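Local coordinates for L protein (CAS virus, PDB 5MV0) that probably cleaves capped host mRNAs through its N-terminal endonuclease domain, supplying the primers with which the viral polymerase starts transcription, at residues L102-S108 with I143-P148; D120-Y124 with F138-V142. All blocks are in the same frame, centred on the assembly; numbering follows the deposited sequence. Where two conformers were deposited one is given.

Contact 1: L102-S108 with I143-P148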
loop_
_atom_site.group_PDB
_atom_site.type_symbol
_atom_site.label_atom_id
_atom_site.label_comp_id
_atom_site.label_asym_id
_atom_site.label_seq_id
_atom_site.Cartn_x
_atom_site.Cartn_y
_atom_site.Cartn_z
ATOM N N LEU B 102 -18.156 8.664 -15.290
ATOM C CA LEU B 102 -18.427 7.305 -14.858
ATOM C C LEU B 102 -19.193 7.326 -13.545
ATOM O O LEU B 102 -18.848 8.082 -12.628
ATOM C CB LEU B 102 -17.117 6.515 -14.685
ATOM C CG LEU B 102 -17.256 5.231 -13.860
ATOM C CD1 LEU B 102 -17.995 4.167 -14.656
ATOM C CD2 LEU B 102 -15.888 4.742 -13.398
ATOM N N GLU B 103 -20.232 6.498 -13.462
ATOM C CA GLU B 103 -20.910 6.171 -12.209
ATOM C C GLU B 103 -20.808 4.663 -12.033
ATOM O O GLU B 103 -21.365 3.901 -12.832
ATOM C CB GLU B 103 -22.370 6.623 -12.220
ATOM C CG GLU B 103 -22.573 8.140 -12.333
ATOM C CD GLU B 103 -22.177 8.883 -11.065
ATOM O OE1 GLU B 103 -21.922 8.220 -10.032
ATOM O OE2 GLU B 103 -22.119 10.130 -11.104
ATOM N N ALA B 104 -20.096 4.228 -10.996
ATOM C CA ALA B 104 -19.845 2.808 -10.772
ATOM C C ALA B 104 -20.421 2.378 -9.434
ATOM O O ALA B 104 -20.334 3.111 -8.442
ATOM C CB ALA B 104 -18.342 2.497 -10.810
ATOM N N SER B 105 -20.994 1.182 -9.399
ATOM C CA SER B 105 -21.557 0.667 -8.162
ATOM C C SER B 105 -21.594 -0.847 -8.241
ATOM O O SER B 105 -21.466 -1.439 -9.320
ATOM C CB SER B 105 -22.964 1.217 -7.927
ATOM O OG SER B 105 -23.827 0.703 -8.933
ATOM N N THR B 106 -21.791 -1.468 -7.085
ATOM C CA THR B 106 -22.091 -2.887 -7.010
ATOM C C THR B 106 -23.466 -3.065 -6.397
ATOM O O THR B 106 -23.836 -2.351 -5.459
ATOM C CB THR B 106 -21.039 -3.674 -6.185
ATOM O OG1 THR B 106 -21.053 -3.220 -4.821
ATOM C CG2 THR B 106 -19.648 -3.485 -6.775
ATOM N N ARG B 107 -24.225 -4.006 -6.957
ATOM C CA ARG B 107 -25.528 -4.409 -6.446
ATOM C C ARG B 107 -25.661 -5.877 -6.796
ATOM O O ARG B 107 -25.418 -6.248 -7.949
ATOM C CB ARG B 107 -26.691 -3.608 -7.060
ATOM C CG ARG B 107 -26.780 -2.112 -6.695
ATOM C CD ARG B 107 -27.050 -1.928 -5.202
ATOM N NE ARG B 107 -27.360 -0.537 -4.863
ATOM C CZ ARG B 107 -26.441 0.412 -4.696
ATOM N NH1 ARG B 107 -25.153 0.121 -4.852
ATOM N NH2 ARG B 107 -26.808 1.648 -4.375
ATOM N N SER B 108 -26.029 -6.704 -5.819
ATOM C CA SER B 108 -25.941 -8.148 -6.035
ATOM C C SER B 108 -27.022 -8.640 -6.994
ATOM O O SER B 108 -26.778 -9.549 -7.796
ATOM C CB SER B 108 -26.026 -8.903 -4.704
ATOM O OG SER B 108 -27.223 -8.583 -4.011
ATOM N N ILE B 143 -22.194 1.901 -14.640
ATOM C CA ILE B 143 -21.908 0.482 -14.461
ATOM C C ILE B 143 -22.391 0.066 -13.081
ATOM O O ILE B 143 -22.027 0.691 -12.079
ATOM C CB ILE B 143 -20.403 0.192 -14.613
ATOM C CG1 ILE B 143 -19.945 0.401 -16.053
ATOM C CG2 ILE B 143 -20.037 -1.227 -14.134
ATOM C CD1 ILE B 143 -18.413 0.414 -16.163
ATOM N N SER B 144 -23.202 -0.988 -13.024
ATOM C CA SER B 144 -23.602 -1.578 -11.752
ATOM C C SER B 144 -23.494 -3.091 -11.867
ATOM O O SER B 144 -24.221 -3.708 -12.652
ATOM C CB SER B 144 -25.022 -1.165 -11.358
ATOM O OG SER B 144 -25.310 -1.582 -10.035
ATOM N N GLU B 145 -22.610 -3.687 -11.071
ATOM C CA GLU B 145 -22.221 -5.080 -11.242
ATOM C C GLU B 145 -22.400 -5.860 -9.950
ATOM O O GLU B 145 -22.469 -5.293 -8.857
ATOM C CB GLU B 145 -20.775 -5.163 -11.752
ATOM C CG GLU B 145 -20.735 -4.767 -13.205
ATOM C CD GLU B 145 -19.350 -4.586 -13.754
ATOM O OE1 GLU B 145 -18.372 -4.663 -12.975
ATOM O OE2 GLU B 145 -19.250 -4.348 -14.976
ATOM N N THR B 146 -22.511 -7.168 -10.073
ATOM C CA THR B 146 -22.746 -8.026 -8.935
ATOM C C THR B 146 -21.682 -8.022 -7.892
ATOM O O THR B 146 -21.967 -8.072 -6.761
ATOM C CB THR B 146 -22.979 -9.509 -9.323
ATOM O OG1 THR B 146 -23.891 -9.582 -10.392
ATOM C CG2 THR B 146 -23.586 -10.163 -8.280
ATOM N N LYS B 147 -20.453 -7.977 -8.338
ATOM C CA LYS B 147 -19.279 -8.019 -7.481
ATOM C C LYS B 147 -18.344 -6.885 -7.865
ATOM O O LYS B 147 -18.333 -6.451 -9.020
ATOM C CB LYS B 147 -18.528 -9.357 -7.609
ATOM C CG LYS B 147 -19.251 -10.550 -6.981
ATOM C CD LYS B 147 -18.453 -11.831 -7.186
ATOM C CE LYS B 147 -19.302 -13.079 -6.955
ATOM N NZ LYS B 147 -19.707 -13.280 -5.542
ATOM N N PRO B 148 -17.544 -6.392 -6.927
ATOM C CA PRO B 148 -16.615 -5.313 -7.272
ATOM C C PRO B 148 -15.538 -5.836 -8.206
ATOM O O PRO B 148 -15.089 -6.976 -8.084
ATOM C CB PRO B 148 -16.041 -4.880 -5.920
ATOM C CG PRO B 148 -16.247 -6.043 -5.021
ATOM C CD PRO B 148 -17.463 -6.770 -5.507
HETATM O O HOH W 1 -23.890 2.600 -10.798
#

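Contact 2: D120-Y124 with F138-V142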
loop_
_atom_site.group_PDB
_atom_site.type_symbol
_atom_site.label_atom_id
_atom_site.label_comp_id
_atom_site.label_asym_id
_atom_site.label_seq_id
_atom_site.Cartn_x
_atom_site.Cartn_y
_atom_site.Cartn_z
ATOM N N ASP B 120 -28.691 6.656 -11.118
ATOM C CA ASP B 120 -27.433 7.343 -11.400
ATOM C C ASP B 120 -27.512 8.144 -12.696
ATOM O O ASP B 120 -27.054 9.292 -12.759
ATOM C CB ASP B 120 -26.281 6.341 -11.474
ATOM C CG ASP B 120 -25.738 5.963 -10.105
ATOM O OD1 ASP B 120 -26.221 6.510 -9.076
ATOM O OD2 ASP B 120 -24.790 5.142 -10.073
ATOM N N LYS B 121 -28.079 7.556 -13.746
ATOM C CA LYS B 121 -28.159 8.285 -15.007
ATOM C C LYS B 121 -29.111 9.469 -14.906
ATOM O O LYS B 121 -28.900 10.487 -15.566
ATOM C CB LYS B 121 -28.585 7.351 -16.142
ATOM C CG LYS B 121 -28.181 7.892 -17.508
ATOM C CD LYS B 121 -28.262 6.842 -18.600
ATOM C CE LYS B 121 -27.661 7.380 -19.896
ATOM N NZ LYS B 121 -28.214 8.715 -20.262
ATOM N N LEU B 122 -30.144 9.374 -14.069
ATOM C CA LEU B 122 -31.105 10.467 -13.973
ATOM C C LEU B 122 -30.501 11.728 -13.366
ATOM O O LEU B 122 -31.040 12.819 -13.583
ATOM C CB LEU B 122 -32.321 10.031 -13.160
ATOM C CG LEU B 122 -33.381 9.217 -13.915
ATOM C CD1 LEU B 122 -34.440 8.701 -12.950
ATOM C CD2 LEU B 122 -34.024 10.052 -15.028
ATOM N N LYS B 123 -29.406 11.610 -12.608
ATOM C CA LYS B 123 -28.759 12.802 -12.063
ATOM C C LYS B 123 -28.384 13.782 -13.163
ATOM O O LYS B 123 -28.347 14.995 -12.928
ATOM C CB LYS B 123 -27.488 12.435 -11.285
ATOM C CG LYS B 123 -27.657 11.452 -10.142
ATOM C CD LYS B 123 -26.367 11.412 -9.289
ATOM C CE LYS B 123 -25.158 10.987 -10.110
ATOM N NZ LYS B 123 -23.947 10.815 -9.238
ATOM N N TYR B 124 -28.079 13.270 -14.354
ATOM C CA TYR B 124 -27.451 14.031 -15.421
ATOM C C TYR B 124 -28.452 14.661 -16.397
ATOM O O TYR B 124 -28.039 15.121 -17.465
ATOM C CB TYR B 124 -26.477 13.130 -16.183
ATOM C CG TYR B 124 -25.253 12.741 -15.376
ATOM C CD1 TYR B 124 -24.106 13.519 -15.412
ATOM C CD2 TYR B 124 -25.250 11.598 -14.575
ATOM C CE1 TYR B 124 -22.987 13.176 -14.675
ATOM C CE2 TYR B 124 -24.131 11.254 -13.824
ATOM C CZ TYR B 124 -23.004 12.044 -13.885
ATOM O OH TYR B 124 -21.872 11.721 -13.155
ATOM N N PHE B 138 -20.605 14.210 -24.645
ATOM C CA PHE B 138 -20.698 13.998 -23.204
ATOM C C PHE B 138 -21.202 12.572 -23.015
ATOM O O PHE B 138 -22.393 12.299 -23.171
ATOM C CB PHE B 138 -21.617 15.023 -22.548
ATOM C CG PHE B 138 -21.675 14.914 -21.046
ATOM C CD1 PHE B 138 -20.609 15.330 -20.266
ATOM C CD2 PHE B 138 -22.794 14.397 -20.422
ATOM C CE1 PHE B 138 -20.656 15.229 -18.883
ATOM C CE2 PHE B 138 -22.853 14.300 -19.042
ATOM C CZ PHE B 138 -21.777 14.721 -18.271
ATOM N N ASN B 139 -20.296 11.657 -22.691
ATOM C CA ASN B 139 -20.625 10.242 -22.596
ATOM C C ASN B 139 -20.719 9.845 -21.126
ATOM O O ASN B 139 -19.724 9.883 -20.390
ATOM C CB ASN B 139 -19.596 9.406 -23.353
ATOM C CG ASN B 139 -19.587 9.713 -24.847
ATOM O OD1 ASN B 139 -20.559 10.248 -25.392
ATOM N ND2 ASN B 139 -18.493 9.366 -25.515
ATOM N N ILE B 140 -21.920 9.461 -20.705
ATOM C CA ILE B 140 -22.189 9.054 -19.331
ATOM C C ILE B 140 -22.133 7.536 -19.294
ATOM O O ILE B 140 -22.992 6.865 -19.869
ATOM C CB ILE B 140 -23.551 9.559 -18.844
ATOM C CG1 ILE B 140 -23.644 11.072 -18.987
ATOM C CG2 ILE B 140 -23.804 9.124 -17.394
ATOM C CD1 ILE B 140 -25.080 11.574 -19.062
ATOM N N ILE B 141 -21.124 6.990 -18.626
ATOM C CA ILE B 141 -20.981 5.548 -18.475
ATOM C C ILE B 141 -21.445 5.179 -17.072
ATOM O O ILE B 141 -20.922 5.693 -16.076
ATOM C CB ILE B 141 -19.534 5.100 -18.737
ATOM C CG1 ILE B 141 -19.108 5.566 -20.132
ATOM C CG2 ILE B 141 -19.412 3.577 -18.616
ATOM C CD1 ILE B 141 -17.675 5.220 -20.519
ATOM N N VAL B 142 -22.440 4.306 -16.991
ATOM C CA VAL B 142 -23.038 3.895 -15.728
ATOM C C VAL B 142 -22.920 2.381 -15.644
ATOM O O VAL B 142 -23.467 1.662 -16.490
ATOM C CB VAL B 142 -24.501 4.359 -15.617
ATOM C CG1 VAL B 142 -25.106 3.965 -14.271
ATOM C CG2 VAL B 142 -24.579 5.864 -15.819
#

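Contact 1: L102-S108 with I143-P148
Ser105 and Ser144, paired side by side on adjacent parallel strands, are hydrogen-bonded through their hydroxyls on one face of the sheet, Ser105 OG to Ser144 OG at 2.9 Å. The two reach each other from different rotamers: Ser105 OG sits between its own N and carbonyl carbon (chi1 66°), whereas Ser144 OG is anti to N (chi1 -171°). A water is within hydrogen-bonding distance of Ser105 OG (2.7 Å) and of Ile143 O, while Arg107 CG lies against Ser144 OG at 3.7 Å. Beneath them runs the parallel ladder. Ile143 N meets Glu103 O at 2.8 Å in a nearly straight bond; Ser105 N returns to Ile143 O, Glu145 N to Ser105 O, and Arg107 N to Glu145 O at 2.9 Å. Arg107, bent at chi2, folds back so that NH1 donates to Thr106 O at 2.9 Å, with this oxygen in the guanidinium plane although NH1 stands above the plane of that carbonyl. Over the other face Leu102 CD1 touches Ile143 CD1 at 4.1 Å, and Thr106 CG2 rests on Pro148 CA at 3.6 Å. The pair belongs to the sheet of the PD-(D/E)XK-type nuclease fold: helix 110-122 packs on the serine face, helix 34-57 meets Leu102, Thr106 and Glu145 on the other, and strand 89-93 flanks strand 98-106 across from strand 137-145.

Contact 2: D120-Y124 with F138-V142
In the PD-(D/E)XK-type nuclease fold of this cap-snatching domain, helix 110-122 belongs to the crossover connecting the neighbouring parallel strands 98-106 and 137-145, and here its C-terminal end lies over the second of them. The alternation of the strand sends Phe138, Ile140 and Val142 toward the segment 120-124, while Ile141 turns to the other face of the sheet. Packing is apolar and Tyr124 carries much of it. Ile140 covers this residue with two branches: CD1 presses on Tyr124 CB at 3.6 Å, and CG2 stands over one face of the ring, 4.3 Å from the Tyr124 centroid and 21° off the normal, a CH-pi contact offset toward the rim. With CG1 beside the backbone N and CG2 anti to it (chi1 -56°), Ile140 can spread both branches along the tyrosine. Farther up the helix, Val142 CG1 meets Asp120 CB at 3.9 Å, and the aliphatic start of Lys121 flanks the same valine, CB to Val142 CG2 at 4.3 Å. The polar ends are held by other residues: Asp120 OD1 forms a salt bridge with Lys116, and Tyr124 OH is hydrogen-bonded to Glu103. Val101 of strand 98-106 touches both Tyr124 and Phe138, and helix 127-133 packs against Phe138, so the aromatic pair bridges sheet and crossover. His84 of a second subunit packs on Asp120 and Lys123. The rings of Tyr124 and Phe138 belong to side chains that cross at about a right angle; Tyr124 CD1 lies at the edge of the phenylalanine ring, near its plane, and approaches Phe138 CZ to 3.9 Å.

How the contacts relate
Both contacts use strand 137-145, contact 2 its first part and contact 1 its end, and their centres lie 14 Å apart. Along the chain, contact 2 is nested inside the loop that contact 1 closes, so strand pairing and helix packing complete one crossover. Glu103 ties them together: OE2 makes a salt bridge with Lys123 NZ at 2.7 Å and a probable hydrogen bond with Tyr124 OH at 2.6 Å. Glu103 CB also packs on Asp120 OD2 at 3.6 Å. A phosphate ion, probably from the crystallisation liquor, lies about 4 Å from the side chain of Arg107 in contact 1, and a phosphate is about 5 Å from that of Asp120 in contact 2.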